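Local coordinates for Chains: A (Unidentified, PDB 6ZM9), which cleaves S-adenosyl methionine as a phage-encoded SAM lyase, giving 5'-methylthioadenosine, which is bound between the subunits of its three-chain assembly, at residues A49-Q54 / V72-I77; R14-L19 / S106-I111; A38-Q43 / Q92-E97. One frame throughout, in Å; residues are numbered along the deposited sequence. Where two conformers were deposited one is given.

Interaction 1. Residues A49-Q54 / V72-I77; sequences ASFVAQ and VQIIII. With MTA (5'-deoxy-5'-methylthioadenosine), chain F.
Ser50 to Ala53 run antiparallel to Val72 to Ile75 in a buried pairing within the beta hairpin of strands 49-59 and 66-77, and one end of the pairing holds a nucleoside. Ser50 with Ile75 and Val52 with Gln73 are the hydrogen-bonded pairs; Ile75 N to Ser50 O is 2.8 Å. Phe51 and Ile74, a non-hydrogen-bonded pair, send their side chains out together on one face, Phe51 CD2 lying 3.9 Å from Ile74 CG1, while Val72 CG1 comes up to the ring edge. On the other face Val52 CG2 reaches diagonally to Ile75 CD1. Further along that face the extended chain of Gln73 leaves with CG anti to the backbone N (chi1 178°), and its NE2 donates to Gln54 OE1 at 3.0 Å. The acceptor lies in the Gln73 amide plane, but the two amides are turned 63° apart. Gln54 NE2 is bonded in turn to Ser71 OG, so both ends of the Gln54 amide have partners.

At the far end Ser50 OG serves 5'-deoxy-5'-methylthioadenosine twice, donating to its N3 at 2.9 Å and accepting from its O2' at 2.8 Å. Ile77 reads the adenine with its backbone: its N donates to N1 at 3.0 Å, and its O receives N6 at 2.8 Å. Glu69 and Ser71 of the second subunit also bind this nucleoside, so the pocket is shared between chains.

Strand 66-77 continues the sheet through backbone bonds such as Ile74 to Ile15 of strand 11-21, and Ala49 and Phe51 pair with a strand of the second subunit. Helix 29-43 packs on Phe51 and Ile74 through Thr36, helix 84-101 on Ile74 and Ile76, and the Val52 face meets Val52 of the third subunit.

Interaction 2. Residues R14-L19 / S106-I111; sequences RIFVGL and SVIVEI. With MTA (5'-deoxy-5'-methylthioadenosine), chain B.
In Phe16 chi1 (-64°) sets CG beside the backbone N and chi2 (86°) turns the ring, with CD1 4.1 Å from Ile108 CG2. Ile108 CD1, carried out by a chi2 of 168°, touches N7 of the bound 5'-deoxy-5'-methylthioadenosine at 3.6 Å, while Phe16 CB lies 3.4 Å from the ribose O4'. On the other face of the sheet Ile15 CG2 and Val107 CG1 meet at 3.6 Å, a close diagonal contact.

These are neighbouring antiparallel strands, 11-21 and 106-113, in the middle of the sheet, and their pairing changes along its length. Phe16 N to Ile108 O is a sound bond of 2.8 Å, but Ile108 N to Phe16 O stretches to a weak 3.3 Å. Beyond it a water takes over, accepting from Gly18 N and donating to Ser106 O at 2.6 Å. Ser106 O also lies 3.5 Å from the methyl carbon CS of the ligand, so the parting strands line the thioether end of the pocket. Glu69 and Ser71 of this chain, and Ser50 of the third subunit, hydrogen-bond to the same molecule.

At the opposite end Arg14, deposited in two conformers, offers NE to Glu110 OE2 in the conformer given, a long, weak salt bridge and so a doubtful one; Gln112 NE2 is the stronger partner of that carboxylate.

Interaction 3. Residues A38-Q43 / Q92-E97; sequences AIRKRQ and QALGKE
The helix segments carrying Ile39 and Leu94 lie 10.3 Å apart at their closest axial approach and run roughly antiparallel, at 141°, with Ile39 and Leu94 the nearest pair of backbone positions. Ile39 sits in the middle and uses both branches. Its CG2 meets Leu94 CD1 at 3.7 Å, and its CD1 continues to Glu97 CG, at 3.8 Å. Leu94 answers with a fork: its CG is anti to the backbone N (chi1 171°), one methyl, CD1, lies against Ile39, and the other, CD2, rests 4.0 Å from Arg40 CD.

Arg40 therefore contributes here through its aliphatic stem. Its guanidinium reaches past the contact, where NH1 makes weak hydrogen bonds to the carbonyls of Pro47 and Asp48, ahead of strand 49-59. Gln43, one turn after Ile39, carries an extended chain whose NE2 stands 3.8 Å from Ala93 CB; that amide finds its hydrogen bond at Lys90 O, a turn before Leu94. Beneath the helices Ile76 of strand 66-77 touches both Arg40 and Leu94, so the contact joins two helices lying on the same face of the sheet.

Glu97 CG, anti to the backbone N (chi1 -170°), lies against Ile39 CD1, and the bend at chi2 then sets CD. Its OE2 remains 6.1 Å from Arg42 NH2, too far for a salt bridge, and it lies close to Asp101 OD1, a like-charged neighbour that could raise the proton affinity of one of the two carboxylates. No hydrogen bond or ion pair spans the two segments: the attraction between them is van der Waals contact, mostly of hydrocarbon, including the stems of charged residues, while the polar ends of Arg40 and Gln43 are held by carbonyls outside the pair.

From the N terminus, strand 11-21 comes first, and interaction 2 closes the widest loop by returning residues 106-111 to it. Within that span, helix 29-43 meets helix 84-101 in interaction 3, and inside this again lies the hairpin of interaction 1. The three enclose one another without crossing. Strand 66-77 pairs with strand 11-21, as in the 2.8 Å approach of Val72 N to Val17 O, joining interactions 1 and 2 in one sheet. Leu94 ties the helices to that sheet, its CD2 touching Ile15 CD1. Interactions 1 and 2 both contribute residues to nucleoside sites shared between subunits.

Interaction 1. Residues A49-Q54 / V72-I77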
loop_
_atom_site.group_PDB
_atom_site.type_symbol
_atom_site.label_atom_id
_atom_site.label_comp_id
_atom_site.label_asym_id
_atom_site.label_seq_id
_atom_site.Cartn_x
_atom_site.Cartn_y
_atom_site.Cartn_z
ATOM N N ALA A 49 3.657 13.143 -3.208
ATOM C CA ALA A 49 3.627 11.922 -2.410
ATOM C C ALA A 49 2.178 11.510 -2.182
ATOM O O ALA A 49 1.249 12.276 -2.455
ATOM C CB ALA A 49 4.312 12.143 -1.060
ATOM N N SER A 50 2.007 10.302 -1.646
ATOM C CA SER A 50 0.715 9.773 -1.240
ATOM C C SER A 50 0.759 9.463 0.251
ATOM O O SER A 50 1.796 9.037 0.770
ATOM C CB SER A 50 0.373 8.491 -1.993
ATOM O OG SER A 50 0.166 8.778 -3.377
ATOM N N PHE A 51 -0.376 9.642 0.923
ATOM C CA PHE A 51 -0.491 9.452 2.365
ATOM C C PHE A 51 -1.709 8.570 2.628
ATOM O O PHE A 51 -2.830 8.932 2.273
ATOM C CB PHE A 51 -0.656 10.793 3.067
ATOM C CG PHE A 51 0.487 11.770 2.830
ATOM C CD1 PHE A 51 0.562 12.483 1.652
ATOM C CD2 PHE A 51 1.476 11.947 3.779
ATOM C CE1 PHE A 51 1.592 13.372 1.434
ATOM C CE2 PHE A 51 2.512 12.834 3.564
ATOM C CZ PHE A 51 2.562 13.556 2.396
ATOM N N VAL A 52 -1.484 7.416 3.255
ATOM C CA VAL A 52 -2.527 6.424 3.490
ATOM C C VAL A 52 -2.824 6.367 4.987
ATOM O O VAL A 52 -1.932 6.092 5.799
ATOM C CB VAL A 52 -2.074 5.041 2.995
ATOM C CG1 VAL A 52 -3.142 3.982 3.262
ATOM C CG2 VAL A 52 -1.721 5.087 1.516
ATOM N N ALA A 53 -4.083 6.588 5.342
ATOM C CA ALA A 53 -4.498 6.405 6.722
ATOM C C ALA A 53 -4.608 4.922 7.049
ATOM O O ALA A 53 -5.079 4.126 6.233
ATOM C CB ALA A 53 -5.855 7.067 6.942
ATOM N N GLN A 54 -4.181 4.566 8.254
ATOM C CA GLN A 54 -4.105 3.181 8.669
ATOM C C GLN A 54 -4.501 3.067 10.127
ATOM O O GLN A 54 -4.505 4.052 10.874
ATOM C CB GLN A 54 -2.673 2.629 8.636
ATOM C CG GLN A 54 -1.924 2.941 7.400
ATOM C CD GLN A 54 -0.586 2.247 7.346
ATOM O OE1 GLN A 54 -0.272 1.568 6.375
ATOM N NE2 GLN A 54 0.234 2.459 8.366
ATOM N N VAL A 72 -0.015 6.642 9.635
ATOM C CA VAL A 72 0.062 7.110 8.259
ATOM C C VAL A 72 1.186 6.360 7.572
ATOM O O VAL A 72 2.290 6.253 8.118
ATOM C CB VAL A 72 0.327 8.627 8.162
ATOM C CG1 VAL A 72 0.378 9.083 6.695
ATOM C CG2 VAL A 72 -0.727 9.384 8.932
ATOM N N GLN A 73 0.908 5.848 6.382
ATOM C CA GLN A 73 1.937 5.343 5.485
ATOM C C GLN A 73 2.156 6.377 4.383
ATOM O O GLN A 73 1.237 6.668 3.609
ATOM C CB GLN A 73 1.515 3.992 4.905
ATOM C CG GLN A 73 2.526 3.423 3.922
ATOM C CD GLN A 73 2.066 2.183 3.186
ATOM O OE1 GLN A 73 2.664 1.811 2.181
ATOM N NE2 GLN A 73 1.054 1.511 3.710
ATOM N N ILE A 74 3.367 6.928 4.323
ATOM C CA ILE A 74 3.753 7.878 3.285
ATOM C C ILE A 74 4.416 7.092 2.169
ATOM O O ILE A 74 5.347 6.317 2.425
ATOM C CB ILE A 74 4.728 8.937 3.841
ATOM C CG1 ILE A 74 4.192 9.569 5.127
ATOM C CG2 ILE A 74 5.012 10.003 2.761
ATOM C CD1 ILE A 74 5.160 10.557 5.781
ATOM N N ILE A 75 3.936 7.277 0.938
ATOM C CA ILE A 75 4.469 6.587 -0.237
ATOM C C ILE A 75 5.086 7.648 -1.139
ATOM O O ILE A 75 4.389 8.568 -1.588
ATOM C CB ILE A 75 3.376 5.807 -0.985
ATOM C CG1 ILE A 75 2.712 4.799 -0.050
ATOM C CG2 ILE A 75 3.953 5.132 -2.219
ATOM C CD1 ILE A 75 1.432 4.182 -0.604
ATOM N N ILE A 76 6.379 7.502 -1.444
ATOM C CA ILE A 76 7.108 8.475 -2.251
ATOM C C ILE A 76 7.715 7.746 -3.437
ATOM O O ILE A 76 8.554 6.858 -3.255
ATOM C CB ILE A 76 8.226 9.160 -1.447
ATOM C CG1 ILE A 76 7.644 10.000 -0.316
ATOM C CG2 ILE A 76 9.077 10.028 -2.378
ATOM C CD1 ILE A 76 8.674 10.454 0.697
ATOM N N ILE A 77 7.311 8.123 -4.644
ATOM C CA ILE A 77 7.971 7.682 -5.866
ATOM C C ILE A 77 8.848 8.832 -6.353
ATOM O O ILE A 77 8.367 9.958 -6.499
ATOM C CB ILE A 77 6.940 7.274 -6.936
ATOM C CG1 ILE A 77 6.038 6.148 -6.411
ATOM C CG2 ILE A 77 7.675 6.902 -8.230
ATOM C CD1 ILE A 77 4.879 5.867 -7.283
HETATM C CS MTA F . -0.465 11.899 -10.313
HETATM S "S5'" MTA F . -1.404 12.970 -9.273
HETATM C "C5'" MTA F . -2.550 11.800 -8.523
HETATM C "C4'" MTA F . -2.100 11.192 -7.209
HETATM O "O4'" MTA F . -0.862 10.491 -7.416
HETATM C "C2'" MTA F . -0.926 11.297 -5.159
HETATM O "O2'" MTA F . -1.771 10.472 -4.374
HETATM C "C3'" MTA F . -1.817 12.158 -6.060
HETATM O "O3'" MTA F . -2.989 12.615 -5.409
HETATM C "C1'" MTA F . -0.148 10.461 -6.188
HETATM N N9 MTA F . 1.204 10.947 -6.420
HETATM C C8 MTA F . 1.624 11.938 -7.270
HETATM N N7 MTA F . 2.927 12.080 -7.334
HETATM C C5 MTA F . 3.403 11.114 -6.455
HETATM C C6 MTA F . 4.704 10.689 -6.121
HETATM N N6 MTA F . 5.823 11.199 -6.653
HETATM N N1 MTA F . 4.820 9.661 -5.244
HETATM C C2 MTA F . 3.707 9.104 -4.751
HETATM N N3 MTA F . 2.438 9.403 -5.008
HETATM C C4 MTA F . 2.347 10.424 -5.876
#

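Interaction 2. Residues R14-L19 / S106-I111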
loop_
_atom_site.group_PDB
_atom_site.type_symbol
_atom_site.label_atom_id
_atom_site.label_comp_id
_atom_site.label_asym_id
_atom_site.label_seq_id
_atom_site.Cartn_x
_atom_site.Cartn_y
_atom_site.Cartn_z
ATOM N N ARG A 14 8.749 4.138 1.532
ATOM C CA ARG A 14 7.573 4.101 2.390
ATOM C C ARG A 14 8.011 4.503 3.793
ATOM O O ARG A 14 9.039 4.033 4.287
ATOM C CB ARG A 14 6.970 2.691 2.465
ATOM C CG ARG A 14 6.488 2.127 1.156
ATOM C CD ARG A 14 5.455 1.019 1.386
ATOM N NE ARG A 14 6.029 -0.188 1.980
ATOM C CZ ARG A 14 5.317 -1.227 2.410
ATOM N NH1 ARG A 14 3.991 -1.217 2.334
ATOM N NH2 ARG A 14 5.935 -2.279 2.926
ATOM N N ILE A 15 7.234 5.373 4.433
ATOM C CA ILE A 15 7.501 5.809 5.797
ATOM C C ILE A 15 6.243 5.575 6.625
ATOM O O ILE A 15 5.149 5.955 6.206
ATOM C CB ILE A 15 7.892 7.297 5.845
ATOM C CG1 ILE A 15 9.073 7.587 4.917
ATOM C CG2 ILE A 15 8.203 7.734 7.275
ATOM C CD1 ILE A 15 9.430 9.058 4.837
ATOM N N PHE A 16 6.399 4.956 7.796
ATOM C CA PHE A 16 5.286 4.692 8.695
ATOM C C PHE A 16 5.415 5.568 9.929
ATOM O O PHE A 16 6.419 5.473 10.654
ATOM C CB PHE A 16 5.277 3.227 9.086
ATOM C CG PHE A 16 5.044 2.290 7.938
ATOM C CD1 PHE A 16 6.086 1.846 7.142
ATOM C CD2 PHE A 16 3.767 1.862 7.651
ATOM C CE1 PHE A 16 5.854 0.963 6.085
ATOM C CE2 PHE A 16 3.520 0.961 6.604
ATOM C CZ PHE A 16 4.556 0.509 5.827
ATOM N N VAL A 17 4.389 6.397 10.174
ATOM C CA VAL A 17 4.371 7.365 11.273
ATOM C C VAL A 17 3.083 7.172 12.066
ATOM O O VAL A 17 1.991 7.326 11.506
ATOM C CB VAL A 17 4.412 8.824 10.772
ATOM C CG1 VAL A 17 4.582 9.777 11.959
ATOM C CG2 VAL A 17 5.504 9.060 9.743
ATOM N N GLY A 18 3.205 6.896 13.359
ATOM C CA GLY A 18 2.047 6.810 14.218
ATOM C C GLY A 18 1.538 8.162 14.694
ATOM O O GLY A 18 2.232 9.184 14.653
ATOM N N LEU A 19 0.288 8.158 15.168
ATOM C CA LEU A 19 -0.422 9.376 15.545
ATOM C C LEU A 19 -0.791 9.399 17.018
ATOM O O LEU A 19 -1.355 10.399 17.490
ATOM C CB LEU A 19 -1.669 9.565 14.677
ATOM C CG LEU A 19 -1.360 9.666 13.176
ATOM C CD1 LEU A 19 -2.650 9.697 12.397
ATOM C CD2 LEU A 19 -0.506 10.866 12.838
ATOM N N SER A 106 9.367 5.524 17.494
ATOM C CA SER A 106 9.946 4.866 16.328
ATOM C C SER A 106 9.203 5.299 15.073
ATOM O O SER A 106 7.970 5.368 15.095
ATOM C CB SER A 106 9.736 3.354 16.487
ATOM O OG SER A 106 10.326 2.601 15.444
ATOM N N VAL A 107 9.939 5.514 13.979
ATOM C CA VAL A 107 9.400 5.691 12.632
ATOM C C VAL A 107 10.104 4.667 11.750
ATOM O O VAL A 107 11.328 4.513 11.831
ATOM C CB VAL A 107 9.634 7.125 12.118
ATOM C CG1 VAL A 107 9.427 7.249 10.622
ATOM C CG2 VAL A 107 8.702 8.095 12.837
ATOM N N ILE A 108 9.355 3.956 10.910
ATOM C CA ILE A 108 9.943 2.968 10.005
ATOM C C ILE A 108 10.072 3.567 8.613
ATOM O O ILE A 108 9.117 4.158 8.093
ATOM C CB ILE A 108 9.114 1.670 9.960
ATOM C CG1 ILE A 108 9.121 0.993 11.325
ATOM C CG2 ILE A 108 9.645 0.751 8.861
ATOM C CD1 ILE A 108 8.105 -0.136 11.444
ATOM N N VAL A 109 11.241 3.386 7.998
ATOM C CA VAL A 109 11.530 3.855 6.648
ATOM C C VAL A 109 11.989 2.661 5.819
ATOM O O VAL A 109 12.883 1.912 6.234
ATOM C CB VAL A 109 12.622 4.940 6.656
ATOM C CG1 VAL A 109 13.008 5.312 5.234
ATOM C CG2 VAL A 109 12.163 6.153 7.412
ATOM N N GLU A 110 11.397 2.491 4.646
ATOM C CA GLU A 110 11.810 1.469 3.694
ATOM C C GLU A 110 12.203 2.172 2.403
ATOM O O GLU A 110 11.434 2.987 1.886
ATOM C CB GLU A 110 10.652 0.498 3.441
ATOM C CG GLU A 110 11.008 -0.704 2.595
ATOM C CD GLU A 110 9.828 -1.639 2.370
ATOM O OE1 GLU A 110 9.603 -2.549 3.202
ATOM O OE2 GLU A 110 9.120 -1.457 1.353
ATOM N N ILE A 111 13.387 1.848 1.876
ATOM C CA ILE A 111 13.880 2.392 0.610
ATOM C C ILE A 111 13.897 1.262 -0.410
ATOM O O ILE A 111 14.451 0.191 -0.133
ATOM C CB ILE A 111 15.322 2.917 0.743
ATOM C CG1 ILE A 111 15.439 3.963 1.844
ATOM C CG2 ILE A 111 15.815 3.433 -0.602
ATOM C CD1 ILE A 111 14.630 5.122 1.602
HETATM C CS MTA B . 6.711 2.325 14.061
HETATM S "S5'" MTA B . 5.190 2.548 14.925
HETATM C "C5'" MTA B . 4.246 3.494 13.716
HETATM C "C4'" MTA B . 3.394 2.677 12.765
HETATM O "O4'" MTA B . 4.242 1.782 12.027
HETATM C "C2'" MTA B . 2.076 0.781 12.255
HETATM O "O2'" MTA B . 1.168 1.378 11.343
HETATM C "C3'" MTA B . 2.326 1.780 13.389
HETATM O "O3'" MTA B . 1.159 2.483 13.778
HETATM C "C1'" MTA B . 3.474 0.654 11.629
HETATM N N9 MTA B . 4.176 -0.556 12.031
HETATM C C8 MTA B . 4.926 -0.777 13.158
HETATM N N7 MTA B . 5.521 -1.946 13.191
HETATM C C5 MTA B . 5.130 -2.544 11.999
HETATM C C6 MTA B . 5.478 -3.764 11.387
HETATM N N6 MTA B . 6.338 -4.650 11.908
HETATM N N1 MTA B . 4.943 -4.028 10.169
HETATM C C2 MTA B . 4.127 -3.124 9.612
HETATM N N3 MTA B . 3.749 -1.939 10.081
HETATM C C4 MTA B . 4.288 -1.701 11.288
HETATM O O HOH W 1 5.724 6.593 14.493
#

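Interaction 3. Residues A38-Q43 / Q92-E97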
loop_
_atom_site.group_PDB
_atom_site.type_symbol
_atom_site.label_atom_id
_atom_site.label_comp_id
_atom_site.label_asym_id
_atom_site.label_seq_id
_atom_site.Cartn_x
_atom_site.Cartn_y
_atom_site.Cartn_z
ATOM N N ALA A 38 6.158 20.727 4.277
ATOM C CA ALA A 38 7.062 21.750 4.780
ATOM C C ALA A 38 8.503 21.259 4.828
ATOM O O ALA A 38 9.421 21.982 4.441
ATOM C CB ALA A 38 6.591 22.190 6.169
ATOM N N ILE A 39 8.720 20.032 5.288
ATOM C CA ILE A 39 10.069 19.493 5.377
ATOM C C ILE A 39 10.667 19.339 3.983
ATOM O O ILE A 39 11.823 19.706 3.735
ATOM C CB ILE A 39 10.053 18.148 6.121
ATOM C CG1 ILE A 39 9.720 18.332 7.596
ATOM C CG2 ILE A 39 11.382 17.452 5.969
ATOM C CD1 ILE A 39 9.256 17.072 8.293
ATOM N N ARG A 40 9.894 18.775 3.055
ATOM C CA ARG A 40 10.407 18.510 1.717
ATOM C C ARG A 40 10.676 19.804 0.961
ATOM O O ARG A 40 11.653 19.891 0.207
ATOM C CB ARG A 40 9.470 17.555 0.965
ATOM C CG ARG A 40 9.335 16.208 1.695
ATOM C CD ARG A 40 8.692 15.141 0.855
ATOM N NE ARG A 40 9.690 14.502 0.008
ATOM C CZ ARG A 40 9.413 13.838 -1.102
ATOM N NH1 ARG A 40 8.157 13.728 -1.516
ATOM N NH2 ARG A 40 10.386 13.276 -1.805
ATOM N N LYS A 41 9.860 20.834 1.171
ATOM C CA LYS A 41 10.169 22.123 0.560
ATOM C C LYS A 41 11.513 22.658 1.048
ATOM O O LYS A 41 12.295 23.204 0.256
ATOM C CB LYS A 41 9.048 23.112 0.836
ATOM C CG LYS A 41 7.783 22.883 0.019
ATOM C CD LYS A 41 6.745 23.946 0.360
ATOM C CE LYS A 41 5.533 23.929 -0.558
ATOM N NZ LYS A 41 4.440 24.821 -0.020
ATOM N N ARG A 42 11.815 22.505 2.342
ATOM C CA ARG A 42 13.093 22.988 2.869
ATOM C C ARG A 42 14.265 22.166 2.354
ATOM O O ARG A 42 15.401 22.655 2.353
ATOM C CB ARG A 42 13.063 23.004 4.395
ATOM C CG ARG A 42 12.189 24.112 4.961
ATOM C CD ARG A 42 12.394 24.272 6.470
ATOM N NE ARG A 42 12.021 23.071 7.215
ATOM C CZ ARG A 42 10.830 22.861 7.780
ATOM N NH1 ARG A 42 9.869 23.777 7.704
ATOM N NH2 ARG A 42 10.606 21.731 8.437
ATOM N N GLN A 43 14.012 20.948 1.890
ATOM C CA GLN A 43 15.029 20.153 1.227
ATOM C C GLN A 43 15.221 20.555 -0.226
ATOM O O GLN A 43 16.187 20.099 -0.859
ATOM C CB GLN A 43 14.634 18.683 1.288
ATOM C CG GLN A 43 14.583 18.101 2.690
ATOM C CD GLN A 43 14.201 16.638 2.663
ATOM O OE1 GLN A 43 13.439 16.202 1.814
ATOM N NE2 GLN A 43 14.737 15.875 3.580
ATOM N N GLN A 92 15.778 9.691 4.621
ATOM C CA GLN A 92 16.207 9.475 6.003
ATOM C C GLN A 92 16.001 10.726 6.833
ATOM O O GLN A 92 15.508 10.674 7.968
ATOM C CB GLN A 92 17.689 9.096 6.003
ATOM C CG GLN A 92 17.971 7.663 5.593
ATOM C CD GLN A 92 19.463 7.412 5.472
ATOM O OE1 GLN A 92 20.231 8.311 5.148
ATOM N NE2 GLN A 92 19.873 6.181 5.729
ATOM N N ALA A 93 16.369 11.884 6.282
ATOM C CA ALA A 93 16.209 13.130 7.015
ATOM C C ALA A 93 14.736 13.438 7.255
ATOM O O ALA A 93 14.364 13.940 8.320
ATOM C CB ALA A 93 16.877 14.274 6.250
ATOM N N LEU A 94 13.891 13.163 6.260
ATOM C CA LEU A 94 12.458 13.343 6.439
ATOM C C LEU A 94 11.932 12.468 7.569
ATOM O O LEU A 94 11.188 12.933 8.437
ATOM C CB LEU A 94 11.747 13.039 5.120
ATOM C CG LEU A 94 10.216 12.957 5.151
ATOM C CD1 LEU A 94 9.559 14.269 5.577
ATOM C CD2 LEU A 94 9.710 12.531 3.775
ATOM N N GLY A 95 12.288 11.180 7.558
ATOM C CA GLY A 95 11.839 10.293 8.623
ATOM C C GLY A 95 12.309 10.734 9.998
ATOM O O GLY A 95 11.552 10.671 10.971
ATOM N N LYS A 96 13.572 11.175 10.098
ATOM C CA LYS A 96 14.096 11.622 11.383
ATOM C C LYS A 96 13.354 12.849 11.880
ATOM O O LYS A 96 13.034 12.946 13.070
ATOM C CB LYS A 96 15.588 11.923 11.273
ATOM C CG LYS A 96 16.440 10.693 11.225
ATOM C CD LYS A 96 17.904 11.031 11.419
ATOM C CE LYS A 96 18.589 9.967 12.286
ATOM N NZ LYS A 96 19.517 10.519 13.326
ATOM N N GLU A 97 13.019 13.781 10.986
ATOM C CA GLU A 97 12.305 14.972 11.434
ATOM C C GLU A 97 10.854 14.650 11.788
ATOM O O GLU A 97 10.314 15.198 12.754
ATOM C CB GLU A 97 12.391 16.089 10.409
ATOM C CG GLU A 97 11.868 17.414 10.965
ATOM C CD GLU A 97 12.682 17.946 12.150
ATOM O OE1 GLU A 97 13.918 18.049 12.015
ATOM O OE2 GLU A 97 12.093 18.257 13.220
#